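Local coordinates for DNA repair protein RecN (Deinococcus radiodurans, PDB 4ABX), which probably takes part in recombinational repair of DNA double-strand breaks as an ATP-binding, SMC-like protein, here represented by its coiled-coil domain, at residues Asp120-Ala123 against Leu124-Glu128; Phe19-Gln22 against Glu23-Val27; Gly142-Leu145 against Glu146-Val149. All blocks are in the same frame, centred on the assembly; numbering follows the deposited sequence.

Contact 1: Asp120-Ala123 against Leu124-Glu128; sequences DPEA and LDRVE
Arg126 and Glu122 leave the helix in the same way, each with CG beside its own backbone N (chi1 -68° and -64°), and a bend at chi3 of Arg126 then folds the guanidinium back over the preceding turn. The two side chains therefore run alongside each other. Their charged ends meet loosely: Glu122 OE1 lies 3.8 Å from Arg126 NH1, a long salt bridge, with the oxygen at the edge of the guanidinium and the carboxylate plane turned steeply to it. One guanidinium face rests instead on backbone, where Glu122 O and Ala123 CA sit towards its rim, the latter 3.5 Å from Arg126 NH2.

Asp120 is the N-cap of helix 121-141. Asp120 OD1 accepts from Ala123 N at 3.2 Å, approached from well above the carboxylate plane, and more weakly from Glu122 N. A water ties this cap to the arginine, donating to Asp120 OD2 at 3.1 Å and accepting weakly from Arg126 NH2. Leu124 N to Asp120 O, at 3.0 Å, starts the backbone bonding of the first turn, while Ala123 and Leu124 face Leu44 and Leu41 of helix 33-63.

The negative charges of Asp120 and Glu122 lie at the N-terminal end of the helix, where they probably interact favourably with its dipole; Arg126, held by a long bridge and a weak water link, probably offsets part of that charge.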
ATOM      1  N   ASP A 120      -7.480 -14.163  27.048  1.00 34.47           N
ATOM      2  CA  ASP A 120      -8.290 -13.781  28.195  1.00 37.46           C
ATOM      3  C   ASP A 120      -7.592 -12.667  28.961  1.00 35.48           C
ATOM      4  O   ASP A 120      -6.824 -12.929  29.884  1.00 35.20           O
ATOM      5  CB  ASP A 120      -8.509 -14.989  29.105  1.00 37.78           C
ATOM      6  CG  ASP A 120      -9.553 -14.735  30.175  1.00 39.58           C
ATOM      7  OD1 ASP A 120      -9.935 -13.562  30.377  1.00 43.97           O
ATOM      8  OD2 ASP A 120      -9.985 -15.713  30.813  1.00 33.41           O
ATOM      9  N   PRO A 121      -7.843 -11.415  28.563  1.00 39.58           N
ATOM     10  CA  PRO A 121      -7.226 -10.249  29.199  1.00 41.15           C
ATOM     11  C   PRO A 121      -7.520 -10.190  30.694  1.00 40.73           C
ATOM     12  O   PRO A 121      -6.679  -9.717  31.458  1.00 38.57           O
ATOM     13  CB  PRO A 121      -7.890  -9.071  28.483  1.00 45.09           C
ATOM     14  CG  PRO A 121      -8.282  -9.617  27.158  1.00 43.25           C
ATOM     15  CD  PRO A 121      -8.688 -11.037  27.420  1.00 41.95           C
ATOM     16  N   GLU A 122      -8.695 -10.673  31.094  1.00 44.65           N
ATOM     17  CA  GLU A 122      -9.095 -10.677  32.499  1.00 47.29           C
ATOM     18  C   GLU A 122      -8.239 -11.626  33.327  1.00 43.53           C
ATOM     19  O   GLU A 122      -7.807 -11.291  34.431  1.00 40.93           O
ATOM     20  CB  GLU A 122     -10.562 -11.095  32.647  1.00 55.22           C
ATOM     21  CG  GLU A 122     -11.573 -10.151  32.024  1.00 59.99           C
ATOM     22  CD  GLU A 122     -13.006 -10.552  32.341  1.00 65.64           C
ATOM     23  OE1 GLU A 122     -13.221 -11.248  33.359  1.00 62.87           O
ATOM     24  OE2 GLU A 122     -13.917 -10.168  31.577  1.00 69.67           O
ATOM     25  N   ALA A 123      -8.018 -12.826  32.801  1.00 39.66           N
ATOM     26  CA  ALA A 123      -7.238 -13.823  33.518  1.00 39.68           C
ATOM     27  C   ALA A 123      -5.774 -13.391  33.573  1.00 25.69           C
ATOM     28  O   ALA A 123      -5.128 -13.476  34.619  1.00 30.22           O
ATOM     29  CB  ALA A 123      -7.384 -15.192  32.862  1.00 35.59           C
ATOM     30  N   LEU A 124      -5.265 -12.912  32.443  1.00 27.81           N
ATOM     31  CA  LEU A 124      -3.883 -12.450  32.355  1.00 28.87           C
ATOM     32  C   LEU A 124      -3.558 -11.390  33.410  1.00 32.84           C
ATOM     33  O   LEU A 124      -2.564 -11.512  34.127  1.00 29.37           O
ATOM     34  CB  LEU A 124      -3.582 -11.909  30.956  1.00 25.20           C
ATOM     35  CG  LEU A 124      -2.203 -11.279  30.774  1.00 25.54           C
ATOM     36  CD1 LEU A 124      -1.122 -12.230  31.248  1.00 23.50           C
ATOM     37  CD2 LEU A 124      -1.971 -10.897  29.306  1.00 29.52           C
ATOM     38  N   ASP A 125      -4.390 -10.355  33.498  1.00 30.46           N
ATOM     39  CA  ASP A 125      -4.184  -9.294  34.485  1.00 37.92           C
ATOM     40  C   ASP A 125      -4.203  -9.827  35.918  1.00 35.62           C
ATOM     41  O   ASP A 125      -3.488  -9.327  36.783  1.00 33.43           O
ATOM     42  CB  ASP A 125      -5.222  -8.179  34.326  1.00 44.07           C
ATOM     43  CG  ASP A 125      -4.834  -7.163  33.262  1.00 49.85           C
ATOM     44  OD1 ASP A 125      -3.646  -7.124  32.871  1.00 48.97           O
ATOM     45  OD2 ASP A 125      -5.718  -6.396  32.823  1.00 53.29           O
ATOM     46  N   ARG A 126      -5.023 -10.840  36.166  1.00 35.18           N
ATOM     47  CA  ARG A 126      -5.116 -11.414  37.500  1.00 34.45           C
ATOM     48  C   ARG A 126      -3.876 -12.238  37.842  1.00 28.29           C
ATOM     49  O   ARG A 126      -3.420 -12.239  38.984  1.00 29.67           O
ATOM     50  CB  ARG A 126      -6.387 -12.246  37.639  1.00 40.63           C
ATOM     51  CG  ARG A 126      -7.656 -11.410  37.600  1.00 47.27           C
ATOM     52  CD  ARG A 126      -8.864 -12.199  38.084  1.00 48.01           C
ATOM     53  NE  ARG A 126      -9.171 -13.335  37.220  1.00 49.09           N
ATOM     54  CZ  ARG A 126      -9.953 -13.262  36.147  1.00 49.42           C
ATOM     55  NH1 ARG A 126     -10.502 -12.102  35.805  1.00 48.95           N
ATOM     56  NH2 ARG A 126     -10.184 -14.345  35.415  1.00 44.92           N
ATOM     57  N   VAL A 127      -3.333 -12.927  36.846  1.00 24.78           N
ATOM     58  CA  VAL A 127      -2.104 -13.690  37.021  1.00 25.43           C
ATOM     59  C   VAL A 127      -0.945 -12.752  37.317  1.00 27.48           C
ATOM     60  O   VAL A 127      -0.115 -13.032  38.186  1.00 21.13           O
ATOM     61  CB  VAL A 127      -1.774 -14.523  35.774  1.00 25.42           C
ATOM     62  CG1 VAL A 127      -0.346 -15.028  35.831  1.00 23.52           C
ATOM     63  CG2 VAL A 127      -2.756 -15.681  35.640  1.00 28.33           C
ATOM     64  N   GLU A 128      -0.891 -11.638  36.592  1.00 23.55           N
ATOM     65  CA  GLU A 128       0.151 -10.646  36.812  1.00 25.21           C
ATOM     66  C   GLU A 128       0.026 -10.002  38.191  1.00 20.26           C
ATOM     67  O   GLU A 128       1.027  -9.766  38.863  1.00 18.34           O
ATOM     68  CB  GLU A 128       0.129  -9.575  35.714  1.00 33.18           C
ATOM     69  CG  GLU A 128       0.406 -10.115  34.313  1.00 35.28           C
ATOM     70  CD  GLU A 128       0.701  -9.014  33.307  1.00 43.80           C
ATOM     71  OE1 GLU A 128       1.755  -8.352  33.435  1.00 32.73           O
ATOM     72  OE2 GLU A 128      -0.120  -8.814  32.386  1.00 52.56           O
TER
HETATM   73  O   HOH W   1     -12.245 -14.999  32.767  1.00 43.04           O

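Contact 2: Phe19-Gln22 against Glu23-Val27; sequences FQVQ and EISEV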
ATOM      1  N   PHE A  19       3.120  -5.246  61.886  1.00 25.29           N
ATOM      2  CA  PHE A  19       2.881  -4.769  60.525  1.00 28.48           C
ATOM      3  C   PHE A  19       3.432  -5.745  59.488  1.00 22.32           C
ATOM      4  O   PHE A  19       2.801  -6.010  58.462  1.00 22.31           O
ATOM      5  CB  PHE A  19       3.518  -3.384  60.329  1.00 37.75           C
ATOM      6  CG  PHE A  19       3.561  -2.934  58.894  1.00 45.40           C
ATOM      7  CD1 PHE A  19       4.582  -3.354  58.053  1.00 46.26           C
ATOM      8  CD2 PHE A  19       2.579  -2.098  58.385  1.00 50.15           C
ATOM      9  CE1 PHE A  19       4.623  -2.948  56.731  1.00 50.37           C
ATOM     10  CE2 PHE A  19       2.615  -1.685  57.063  1.00 50.70           C
ATOM     11  CZ  PHE A  19       3.637  -2.111  56.235  1.00 52.00           C
ATOM     12  N   GLN A  20       4.615  -6.277  59.757  1.00 24.11           N
ATOM     13  CA  GLN A  20       5.232  -7.231  58.850  1.00 23.30           C
ATOM     14  C   GLN A  20       4.447  -8.543  58.782  1.00 24.34           C
ATOM     15  O   GLN A  20       4.233  -9.093  57.701  1.00 21.66           O
ATOM     16  CB  GLN A  20       6.690  -7.465  59.243  1.00 23.25           C
ATOM     17  CG  GLN A  20       7.589  -6.295  58.875  1.00 23.62           C
ATOM     18  CD  GLN A  20       8.976  -6.384  59.490  1.00 24.57           C
ATOM     19  OE1 GLN A  20       9.218  -7.177  60.399  1.00 28.68           O
ATOM     20  NE2 GLN A  20       9.897  -5.565  58.990  1.00 30.05           N
ATOM     21  N   VAL A  21       3.994  -9.017  59.937  1.00 20.57           N
ATOM     22  CA  VAL A  21       3.182 -10.231  60.016  1.00 25.73           C
ATOM     23  C   VAL A  21       1.860 -10.068  59.274  1.00 30.04           C
ATOM     24  O   VAL A  21       1.447 -10.949  58.516  1.00 30.25           O
ATOM     25  CB  VAL A  21       2.909 -10.622  61.487  1.00 28.47           C
ATOM     26  CG1 VAL A  21       1.792 -11.660  61.583  1.00 26.47           C
ATOM     27  CG2 VAL A  21       4.192 -11.123  62.152  1.00 24.45           C
ATOM     28  N   GLN A  22       1.203  -8.932  59.489  1.00 28.88           N
ATOM     29  CA  GLN A  22      -0.038  -8.621  58.792  1.00 30.40           C
ATOM     30  C   GLN A  22       0.176  -8.595  57.280  1.00 26.49           C
ATOM     31  O   GLN A  22      -0.607  -9.183  56.530  1.00 25.61           O
ATOM     32  CB  GLN A  22      -0.601  -7.277  59.264  1.00 36.64           C
ATOM     33  CG  GLN A  22      -1.954  -6.921  58.669  1.00 46.54           C
ATOM     34  CD  GLN A  22      -2.495  -5.594  59.190  1.00 58.69           C
ATOM     35  OE1 GLN A  22      -1.747  -4.758  59.707  1.00 58.96           O
ATOM     36  NE2 GLN A  22      -3.803  -5.398  59.058  1.00 64.07           N
ATOM     37  N   GLU A  23       1.232  -7.914  56.831  1.00 23.39           N
ATOM     38  CA  GLU A  23       1.493  -7.789  55.394  1.00 24.92           C
ATOM     39  C   GLU A  23       1.612  -9.148  54.716  1.00 27.36           C
ATOM     40  O   GLU A  23       0.995  -9.397  53.680  1.00 25.07           O
ATOM     41  CB  GLU A  23       2.755  -6.963  55.108  1.00 24.06           C
ATOM     42  CG  GLU A  23       3.000  -6.773  53.616  1.00 30.35           C
ATOM     43  CD  GLU A  23       4.214  -5.910  53.300  1.00 36.63           C
ATOM     44  OE1 GLU A  23       5.146  -5.839  54.130  1.00 35.92           O
ATOM     45  OE2 GLU A  23       4.235  -5.304  52.208  1.00 41.89           O
ATOM     46  N   ILE A  24       2.421 -10.020  55.305  1.00 24.29           N
ATOM     47  CA  ILE A  24       2.623 -11.367  54.787  1.00 24.95           C
ATOM     48  C   ILE A  24       1.347 -12.217  54.844  1.00 28.10           C
ATOM     49  O   ILE A  24       1.042 -12.975  53.920  1.00 27.18           O
ATOM     50  CB  ILE A  24       3.762 -12.068  55.563  1.00 24.51           C
ATOM     51  CG1 ILE A  24       5.104 -11.423  55.211  1.00 21.41           C
ATOM     52  CG2 ILE A  24       3.771 -13.577  55.289  1.00 24.67           C
ATOM     53  CD1 ILE A  24       6.239 -11.772  56.176  1.00 20.81           C
ATOM     54  N   SER A  25       0.591 -12.082  55.925  1.00 26.52           N
ATOM     55  CA  SER A  25      -0.579 -12.926  56.125  1.00 26.51           C
ATOM     56  C   SER A  25      -1.711 -12.546  55.181  1.00 25.19           C
ATOM     57  O   SER A  25      -2.476 -13.404  54.740  1.00 28.98           O
ATOM     58  CB  SER A  25      -1.049 -12.854  57.583  1.00 34.29           C
ATOM     59  OG  SER A  25       0.015 -13.191  58.454  1.00 43.09           O
ATOM     60  N   GLU A  26      -1.819 -11.259  54.873  1.00 24.77           N
ATOM     61  CA  GLU A  26      -2.866 -10.789  53.967  1.00 31.96           C
ATOM     62  C   GLU A  26      -2.683 -11.317  52.547  1.00 32.83           C
ATOM     63  O   GLU A  26      -3.658 -11.515  51.823  1.00 34.21           O
ATOM     64  CB  GLU A  26      -2.943  -9.260  53.963  1.00 34.49           C
ATOM     65  CG  GLU A  26      -3.531  -8.689  55.245  1.00 47.52           C
ATOM     66  CD  GLU A  26      -3.527  -7.176  55.272  1.00 54.43           C
ATOM     67  OE1 GLU A  26      -2.873  -6.567  54.399  1.00 56.50           O
ATOM     68  OE2 GLU A  26      -4.176  -6.595  56.167  1.00 57.38           O
ATOM     69  N   VAL A  27      -1.433 -11.550  52.159  1.00 33.44           N
ATOM     70  CA  VAL A  27      -1.126 -12.064  50.825  1.00 25.82           C
ATOM     71  C   VAL A  27      -1.140 -13.589  50.830  1.00 28.39           C
ATOM     72  O   VAL A  27      -1.496 -14.231  49.833  1.00 25.70           O
ATOM     73  CB  VAL A  27       0.240 -11.550  50.332  1.00 31.93           C
ATOM     74  CG1 VAL A  27       0.609 -12.191  49.001  1.00 35.61           C
ATOM     75  CG2 VAL A  27       0.216 -10.035  50.218  1.00 31.84           C
TER
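Val21 O accepts twice from Ser25, from Ser25 OG at 2.7 Å and from Ser25 N at 3.0 Å. The two donors reach the carbonyl oxygen from opposite faces of its plane, the hydroxyl standing 37° out of it. This double use follows from the serine torsion: OG sits beside its own backbone N (chi1 -55°) and so turns back along the helix towards the preceding turn.

Gln22 and Glu26 are also one turn apart, but their pairing is slacker. Gln22 NE2 donates to Glu26 OE2 at 3.2 Å with an N-H...O angle of only 120°, a weak bond between amide and carboxylate planes far from coplanar. Methylene groups also meet oxygens: Gln22 CG lies 3.4 Å from Glu26 OE2, and Glu26 CG 3.2 Å from Gln22 O.

Glu23 approaches the Phe19 ring obliquely, Glu23 OE1 lying 3.9 Å from Phe19 CE1. Its polar end is engaged elsewhere, OE1 by a hydrogen bond with Tyr141 and OE2 by a salt bridge to Lys140, both on helix 121-141. Ile24 is buried against Val148 and Phe151 of helix 145-169.

A serine hydroxyl bonded to the carbonyl four residues back is a familiar feature of alpha-helices; here the serine is exposed, while Val21 touches Ala155 of helix 145-169, where helix 6-27 packs on its neighbours in the RecN coiled-coil domain.

Contact 3: Gly142-Leu145 against Glu146-Val149; sequences GPTL and EDVV
Asp147 OD2 receives two bonds from Thr144: Thr144 N donates at 3.1 Å, almost straight (165°), and Thr144 OG1 donates at 2.9 Å. They use different parts of the oxygen. The amide meets its anti lone pair, whereas the hydroxyl comes from above the carboxylate plane, 61° out of it. In return Thr144 OG1 accepts from Asp147 N at 3.3 Å, again nearly straight. The threonine hydroxyl is thus donor to the aspartate side chain and acceptor from its backbone.

The pair Asp147 N to Thr144 OG1 and Thr144 N to Asp147 OD2 makes a capping box at the start of helix 145-169; the hydroxyl-to-carboxylate bond is additional. Thr144 OG1 can serve it because it lies between the backbone N and the carbonyl carbon (chi1 67°), turned towards the first turn. With CG beside the backbone N, the Asp147 carboxylate is directed back towards Thr144.

Pro143, joined to Gly142 by a cis peptide bond, places its ring next to the carboxylate, with Pro143 CD 3.0 Å from Asp147 OD2. Gly142, the first residue to leave the preceding helix, brings its O to 3.4 Å from Asp147 CB and its CA to 3.9 Å from Val148 CG2. Val148 N bonds to Thr144 O, the first regular backbone bond of the helix.

Further out, Leu145 and Val148 are buried against helix 121-141, the leucine touching Leu134 and Lys138 and the valine Leu137 and Tyr141. Leu145 also meets Pro29, while Glu146 and Val149 lie against Pro31, in the loop that follows helix 6-27.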
ATOM      1  N   GLY A 142      12.350 -11.815  51.144  1.00 26.48           N
ATOM      2  CA  GLY A 142      12.759 -12.966  50.345  1.00 25.61           C
ATOM      3  C   GLY A 142      14.133 -13.514  50.667  1.00 29.89           C
ATOM      4  O   GLY A 142      14.584 -13.386  51.805  1.00 31.05           O
ATOM      5  N   PRO A 143      14.838 -14.086  49.666  1.00 28.86           N
ATOM      6  CA  PRO A 143      14.596 -14.115  48.211  1.00 25.68           C
ATOM      7  C   PRO A 143      13.424 -14.974  47.721  1.00 26.19           C
ATOM      8  O   PRO A 143      12.761 -14.586  46.760  1.00 32.78           O
ATOM      9  CB  PRO A 143      15.904 -14.686  47.635  1.00 27.68           C
ATOM     10  CG  PRO A 143      16.876 -14.771  48.788  1.00 31.31           C
ATOM     11  CD  PRO A 143      16.057 -14.830  50.030  1.00 32.05           C
ATOM     12  N   THR A 144      13.187 -16.127  48.335  1.00 22.27           N
ATOM     13  CA  THR A 144      12.143 -17.035  47.860  1.00 19.52           C
ATOM     14  C   THR A 144      10.910 -16.954  48.752  1.00 22.61           C
ATOM     15  O   THR A 144      10.976 -16.401  49.848  1.00 27.42           O
ATOM     16  CB  THR A 144      12.635 -18.493  47.834  1.00 22.16           C
ATOM     17  OG1 THR A 144      12.856 -18.942  49.176  1.00 25.18           O
ATOM     18  CG2 THR A 144      13.935 -18.611  47.040  1.00 25.30           C
ATOM     19  N   LEU A 145       9.793 -17.508  48.287  1.00 21.27           N
ATOM     20  CA  LEU A 145       8.571 -17.527  49.086  1.00 24.79           C
ATOM     21  C   LEU A 145       8.782 -18.322  50.368  1.00 24.13           C
ATOM     22  O   LEU A 145       8.193 -18.010  51.401  1.00 22.42           O
ATOM     23  CB  LEU A 145       7.389 -18.099  48.300  1.00 20.67           C
ATOM     24  CG  LEU A 145       6.908 -17.250  47.115  1.00 21.56           C
ATOM     25  CD1 LEU A 145       5.702 -17.897  46.448  1.00 20.03           C
ATOM     26  CD2 LEU A 145       6.587 -15.817  47.569  1.00 17.85           C
ATOM     27  N   GLU A 146       9.620 -19.351  50.297  1.00 26.35           N
ATOM     28  CA  GLU A 146      10.005 -20.089  51.495  1.00 27.84           C
ATOM     29  C   GLU A 146      10.608 -19.134  52.526  1.00 27.13           C
ATOM     30  O   GLU A 146      10.232 -19.161  53.700  1.00 29.92           O
ATOM     31  CB  GLU A 146      11.005 -21.207  51.169  1.00 29.57           C
ATOM     32  CG  GLU A 146      10.414 -22.430  50.466  1.00 32.84           C
ATOM     33  CD  GLU A 146      10.422 -22.321  48.940  1.00 40.60           C
ATOM     34  OE1 GLU A 146      10.469 -21.190  48.400  1.00 38.84           O
ATOM     35  OE2 GLU A 146      10.377 -23.381  48.276  1.00 44.17           O
ATOM     36  N   ASP A 147      11.548 -18.298  52.085  1.00 25.94           N
ATOM     37  CA  ASP A 147      12.178 -17.320  52.972  1.00 24.36           C
ATOM     38  C   ASP A 147      11.143 -16.366  53.552  1.00 23.46           C
ATOM     39  O   ASP A 147      11.207 -16.009  54.730  1.00 21.82           O
ATOM     40  CB  ASP A 147      13.262 -16.521  52.237  1.00 22.92           C
ATOM     41  CG  ASP A 147      14.465 -17.367  51.862  1.00 27.44           C
ATOM     42  OD1 ASP A 147      15.093 -17.967  52.765  1.00 30.23           O
ATOM     43  OD2 ASP A 147      14.780 -17.439  50.653  1.00 24.92           O
ATOM     44  N   VAL A 148      10.196 -15.943  52.717  1.00 23.76           N
ATOM     45  CA  VAL A 148       9.154 -15.017  53.148  1.00 24.19           C
ATOM     46  C   VAL A 148       8.294 -15.625  54.255  1.00 25.70           C
ATOM     47  O   VAL A 148       7.964 -14.962  55.245  1.00 25.17           O
ATOM     48  CB  VAL A 148       8.230 -14.616  51.978  1.00 26.04           C
ATOM     49  CG1 VAL A 148       7.166 -13.638  52.454  1.00 24.31           C
ATOM     50  CG2 VAL A 148       9.038 -14.018  50.830  1.00 19.11           C
ATOM     51  N   VAL A 149       7.916 -16.885  54.076  1.00 25.02           N
ATOM     52  CA  VAL A 149       7.088 -17.570  55.061  1.00 27.78           C
ATOM     53  C   VAL A 149       7.861 -17.717  56.371  1.00 29.77           C
ATOM     54  O   VAL A 149       7.325 -17.460  57.456  1.00 27.76           O
ATOM     55  CB  VAL A 149       6.623 -18.947  54.549  1.00 31.45           C
ATOM     56  CG1 VAL A 149       6.041 -19.780  55.692  1.00 35.52           C
ATOM     57  CG2 VAL A 149       5.610 -18.778  53.418  1.00 24.80           C
TER

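How the contacts relate
Along the chain the order is contact 2, contact 1, contact 3, on helices 6-27, 121-141 and 145-169. Contacts 2 and 3 are neighbours, their centres 13 Å apart, and they touch where Ile24 CD1 lies 3.7 Å from Val148 O. Contact 1 is about 24 Å from both, centre to centre, with nearest atoms about 10 Å from contact 2 and about 11 Å from contact 3. Helix 121-141 spans that gap, from its cap in contact 1 to the Gly142-Thr144 loop of contact 3. Contact 2 packs beside the turn joining helices 121-141 and 145-169, so three helices come together there in the elongated coiled-coil domain.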